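Local structure of leucine aminopeptidase 1 (Caenorhabditis elegans, 2HC9) at residues Glu192-Gly197 with Ser202-Ile207; Phe233-His238 with Val345-Glu350. The protein releases N-terminal amino acids, preferably leucine, from peptides as a two-zinc aminopeptidase of the M17 family and probably acts as a digestive enzyme. The protein carries 1 engineered substitution. One frame throughout, in Å; residues are numbered along the deposited sequence.

Contact 1 (Glu192-Gly197 with Ser202-Ile207); sequences EAVKVG and SKITVI
Ile204 holds its CG1 anti to the carbonyl carbon (chi1 -57°) and extends from there, which lays CD1 against the backbone of Gly197, 3.7 Å from Gly197 C. The same rotation turns the CG2 branch of Ile204 to Val194. Val194 in turn places CG2 anti to its own carbonyl carbon, and this one methyl meets both strand residues: it lies 4.2 Å from Ile204 CG2 and 4.0 Å from Val206 CG2, each pair of side chains crossing at about a right angle. At the turn between helix and strand the contact becomes polar. Ser202 N donates to Gly197 O over 2.9 Å with an N-H...O angle of 155°, lying in the carbonyl plane, and Thr200 OG1 also bonds to this oxygen. Ser202 OG is held by Thr200 and by Tyr286 of helix 277-290. The segments form a helix-turn-strand unit of the catalytic domain: residues 192-197 run nearly antiparallel (162°) to strand 203-207, with 9.0 Å between the axes at closest approach, and the strand joins the central mixed sheet through strand 232-238. In the present backbone a beta carbon on Gly197 would fall 2.8 Å from Ile204 CD1, too close for a side chain to fit without some adjustment. With an alanine here in place of Ile204, everything beyond CB is gone, and the Gly197 backbone would probably lose the methyl packed on it while Val194 would keep Val206 as its one apolar partner on the strand.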
# COMPACT_ATOMS: atom_id res chain seq x y z
N GLU A 192 -5.39 31.31 -26.20
CA GLU A 192 -4.07 31.07 -26.80
C GLU A 192 -4.19 30.48 -28.21
O GLU A 192 -3.47 30.88 -29.10
CB GLU A 192 -3.20 30.18 -25.89
CG GLU A 192 -2.84 30.83 -24.53
CD GLU A 192 -1.58 31.67 -24.54
OE1 GLU A 192 -0.99 31.89 -25.61
OE2 GLU A 192 -1.16 32.11 -23.44
N ALA A 193 -5.09 29.51 -28.40
CA ALA A 193 -5.25 28.88 -29.71
C ALA A 193 -5.83 29.90 -30.69
O ALA A 193 -5.42 29.99 -31.87
CB ALA A 193 -6.20 27.67 -29.58
N VAL A 194 -6.80 30.66 -30.21
CA VAL A 194 -7.43 31.69 -31.06
C VAL A 194 -6.43 32.78 -31.51
O VAL A 194 -6.48 33.24 -32.66
CB VAL A 194 -8.70 32.28 -30.41
CG1 VAL A 194 -9.24 33.50 -31.24
CG2 VAL A 194 -9.78 31.21 -30.31
N LYS A 195 -5.50 33.14 -30.64
CA LYS A 195 -4.42 34.06 -31.02
C LYS A 195 -3.60 33.54 -32.20
O LYS A 195 -3.33 34.27 -33.14
CB LYS A 195 -3.50 34.33 -29.83
CG LYS A 195 -4.07 35.31 -28.85
CD LYS A 195 -3.07 35.61 -27.71
CE LYS A 195 -2.01 36.60 -28.19
NZ LYS A 195 -0.99 36.88 -27.13
N VAL A 196 -3.21 32.27 -32.13
CA VAL A 196 -2.49 31.62 -33.24
C VAL A 196 -3.41 31.54 -34.48
O VAL A 196 -2.96 31.80 -35.61
CB VAL A 196 -1.97 30.20 -32.83
CG1 VAL A 196 -1.46 29.43 -34.07
CG2 VAL A 196 -0.90 30.30 -31.73
N GLY A 197 -4.68 31.19 -34.26
CA GLY A 197 -5.69 31.21 -35.33
C GLY A 197 -5.72 32.54 -36.08
O GLY A 197 -5.75 32.57 -37.32
N SER A 202 -6.30 31.73 -40.07
CA SER A 202 -7.07 30.49 -40.09
C SER A 202 -8.56 30.76 -40.09
O SER A 202 -9.03 31.79 -39.57
CB SER A 202 -6.75 29.66 -38.83
OG SER A 202 -5.40 29.27 -38.84
N LYS A 203 -9.32 29.80 -40.61
CA LYS A 203 -10.73 29.72 -40.27
C LYS A 203 -10.82 29.12 -38.87
O LYS A 203 -10.27 28.04 -38.64
CB LYS A 203 -11.46 28.85 -41.27
CG LYS A 203 -12.93 28.64 -40.93
CD LYS A 203 -13.60 27.76 -41.98
CE LYS A 203 -15.05 27.51 -41.60
NZ LYS A 203 -15.65 26.44 -42.45
N ILE A 204 -11.49 29.80 -37.95
CA ILE A 204 -11.49 29.39 -36.53
C ILE A 204 -12.88 28.93 -36.11
O ILE A 204 -13.86 29.65 -36.31
CB ILE A 204 -11.05 30.55 -35.62
CG1 ILE A 204 -9.66 31.08 -36.03
CG2 ILE A 204 -11.06 30.14 -34.12
CD1 ILE A 204 -9.36 32.46 -35.40
N THR A 205 -12.97 27.72 -35.55
CA THR A 205 -14.24 27.24 -34.97
C THR A 205 -14.02 26.96 -33.49
O THR A 205 -13.05 26.34 -33.13
CB THR A 205 -14.68 25.97 -35.66
OG1 THR A 205 -14.69 26.18 -37.07
CG2 THR A 205 -16.09 25.50 -35.17
N VAL A 206 -14.91 27.47 -32.64
CA VAL A 206 -14.86 27.22 -31.19
C VAL A 206 -16.23 26.73 -30.79
O VAL A 206 -17.23 27.41 -31.00
CB VAL A 206 -14.49 28.51 -30.39
CG1 VAL A 206 -14.56 28.26 -28.86
CG2 VAL A 206 -13.09 28.98 -30.77
N ILE A 207 -16.27 25.52 -30.22
CA ILE A 207 -17.52 24.94 -29.73
C ILE A 207 -17.30 24.70 -28.24
O ILE A 207 -16.34 24.06 -27.85
CB ILE A 207 -17.85 23.60 -30.45
CG1 ILE A 207 -17.86 23.78 -31.99
CG2 ILE A 207 -19.18 23.03 -29.96
CD1 ILE A 207 -17.99 22.47 -32.75
O HOH W 1 -8.33 34.35 -38.53

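Contact 2 (Phe233-His238 with Val345-Glu350); sequences FVVLSH and VFYAKE
Val235 N is probably hydrogen-bonded to Thr205 O, a backbone pairing that sets the strand beside its antiparallel neighbour 203-208, while the Val235 side chain meets Tyr347. Phe233 is tied to the same neighbour by its own amide, which is paired with Ile207. From this anchored strand Phe233 and Val235, two positions apart, both project toward helix 337-350, where Tyr347 receives them. An edge-to-face (T-shaped) pair carries the contact: the ring centroids are 4.9 Å apart and the planes are inclined at 73°. Phe233 CE2 stands 3.5 Å above the plane of the Tyr347 ring and over its centre, so the phenylalanine offers an edge and the tyrosine a face. The closest approach, also 3.5 Å, is from Phe233 CE2 to Tyr347 CD2. Both rings reach this meeting by the same first torsion, CG anti to the backbone N (chi1 -178° in Phe233 and -173° in Tyr347), which brings each into the layer between sheet and helix. Val235 contributes one branch, CG2, 3.8 Å from Tyr347 CE2 and oblique to the ring. This is helix-on-sheet packing in the catalytic domain, at the C-terminal part of a helix whose first residues, Gly337 and Arg338, line the bicarbonate pocket. Phe233 also touches Phe217 and, on strand 297-307, Cys301 and Cys303. No hydrogen bond crosses between the two segments, so strand and helix are joined here by dispersion and by the weak attraction of ring C-H groups for an aromatic face, which is likely to hold the rings in a more definite orientation than aliphatic packing alone.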
# COMPACT_ATOMS: atom_id res chain seq x y z
N PHE A 233 -13.85 22.71 -27.83
CA PHE A 233 -13.16 22.14 -28.96
C PHE A 233 -12.85 23.29 -29.93
O PHE A 233 -13.74 24.06 -30.31
CB PHE A 233 -14.11 21.15 -29.63
CG PHE A 233 -13.52 20.43 -30.83
CD1 PHE A 233 -12.43 19.57 -30.68
CD2 PHE A 233 -14.10 20.57 -32.08
CE1 PHE A 233 -11.92 18.84 -31.76
CE2 PHE A 233 -13.60 19.85 -33.17
CZ PHE A 233 -12.50 19.00 -33.02
N VAL A 234 -11.57 23.43 -30.27
CA VAL A 234 -11.13 24.53 -31.13
C VAL A 234 -10.54 23.94 -32.39
O VAL A 234 -9.66 23.07 -32.32
CB VAL A 234 -10.06 25.39 -30.43
CG1 VAL A 234 -9.47 26.46 -31.39
CG2 VAL A 234 -10.66 26.03 -29.16
N VAL A 235 -10.98 24.44 -33.55
CA VAL A 235 -10.40 24.01 -34.83
C VAL A 235 -9.78 25.24 -35.49
O VAL A 235 -10.48 26.24 -35.66
CB VAL A 235 -11.48 23.42 -35.77
CG1 VAL A 235 -10.84 22.90 -37.08
CG2 VAL A 235 -12.25 22.30 -35.06
N LEU A 236 -8.51 25.15 -35.87
CA LEU A 236 -7.91 26.15 -36.77
C LEU A 236 -7.73 25.45 -38.10
O LEU A 236 -7.05 24.42 -38.17
CB LEU A 236 -6.53 26.58 -36.25
CG LEU A 236 -6.50 26.95 -34.76
CD1 LEU A 236 -5.08 27.40 -34.39
CD2 LEU A 236 -7.55 28.04 -34.43
N SER A 237 -8.31 26.02 -39.16
CA SER A 237 -8.20 25.40 -40.49
C SER A 237 -7.46 26.29 -41.48
O SER A 237 -7.76 27.50 -41.59
CB SER A 237 -9.59 25.05 -41.04
OG SER A 237 -10.20 24.05 -40.22
N HIS A 238 -6.50 25.66 -42.17
CA HIS A 238 -5.68 26.25 -43.24
C HIS A 238 -6.09 25.49 -44.51
O HIS A 238 -5.56 24.42 -44.81
CB HIS A 238 -4.20 26.03 -42.92
CG HIS A 238 -3.25 26.47 -44.00
ND1 HIS A 238 -2.91 27.80 -44.21
CD2 HIS A 238 -2.54 25.76 -44.91
CE1 HIS A 238 -2.03 27.88 -45.19
NE2 HIS A 238 -1.77 26.65 -45.63
N VAL A 345 -10.77 13.02 -33.27
CA VAL A 345 -10.38 12.25 -34.44
C VAL A 345 -11.61 11.93 -35.33
O VAL A 345 -11.54 12.00 -36.57
CB VAL A 345 -9.59 11.00 -33.99
CG1 VAL A 345 -9.44 10.04 -35.09
CG2 VAL A 345 -8.19 11.38 -33.46
N PHE A 346 -12.73 11.61 -34.71
CA PHE A 346 -13.96 11.42 -35.48
C PHE A 346 -14.37 12.70 -36.22
O PHE A 346 -14.70 12.69 -37.41
CB PHE A 346 -15.11 10.93 -34.61
CG PHE A 346 -16.35 10.62 -35.40
CD1 PHE A 346 -16.45 9.40 -36.08
CD2 PHE A 346 -17.38 11.55 -35.52
CE1 PHE A 346 -17.61 9.11 -36.84
CE2 PHE A 346 -18.51 11.29 -36.30
CZ PHE A 346 -18.63 10.05 -36.95
N TYR A 347 -14.33 13.82 -35.52
CA TYR A 347 -14.59 15.10 -36.17
C TYR A 347 -13.67 15.35 -37.36
O TYR A 347 -14.13 15.78 -38.43
CB TYR A 347 -14.45 16.24 -35.15
CG TYR A 347 -14.85 17.60 -35.70
CD1 TYR A 347 -16.15 18.06 -35.55
CD2 TYR A 347 -13.92 18.42 -36.36
CE1 TYR A 347 -16.53 19.34 -36.02
CE2 TYR A 347 -14.29 19.68 -36.84
CZ TYR A 347 -15.58 20.13 -36.65
OH TYR A 347 -15.92 21.38 -37.12
N ALA A 348 -12.37 15.10 -37.18
CA ALA A 348 -11.40 15.31 -38.25
C ALA A 348 -11.75 14.46 -39.46
O ALA A 348 -11.67 14.94 -40.59
CB ALA A 348 -9.97 15.00 -37.79
N LYS A 349 -12.15 13.21 -39.23
CA LYS A 349 -12.52 12.32 -40.34
C LYS A 349 -13.82 12.77 -40.99
O LYS A 349 -13.86 12.98 -42.19
CB LYS A 349 -12.68 10.86 -39.89
CG LYS A 349 -13.06 9.93 -41.06
CD LYS A 349 -13.26 8.49 -40.61
CE LYS A 349 -13.61 7.62 -41.84
NZ LYS A 349 -13.85 6.23 -41.45
N GLU A 350 -14.87 12.89 -40.17
CA GLU A 350 -16.25 13.03 -40.64
C GLU A 350 -16.55 14.44 -41.15
O GLU A 350 -17.12 14.61 -42.23
CB GLU A 350 -17.23 12.64 -39.51
CG GLU A 350 -18.71 12.99 -39.72
CD GLU A 350 -19.41 12.12 -40.76
OE1 GLU A 350 -20.45 12.56 -41.30
OE2 GLU A 350 -18.92 11.01 -41.05

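Contacts 1 and 2 share one sheet, in which strands 203-208 and 232-238 are antiparallel neighbours, and their centres are 12 Å apart. Their side chains serve opposite faces of it: Ile204 and Val206 turn to helix 186-199, whereas Phe233 and Val235 turn to helix 337-350. Ala193 O, packed 3.6 Å from Leu236 CD1, brings the first helix onto the second strand as well. Contact 1 is a surface contact between elements adjacent in sequence, mixing aliphatic methyls with a backbone hydrogen bond at the turn. Contact 2 is buried, joins segments 107 residues apart, and relies on aromatic and aliphatic packing.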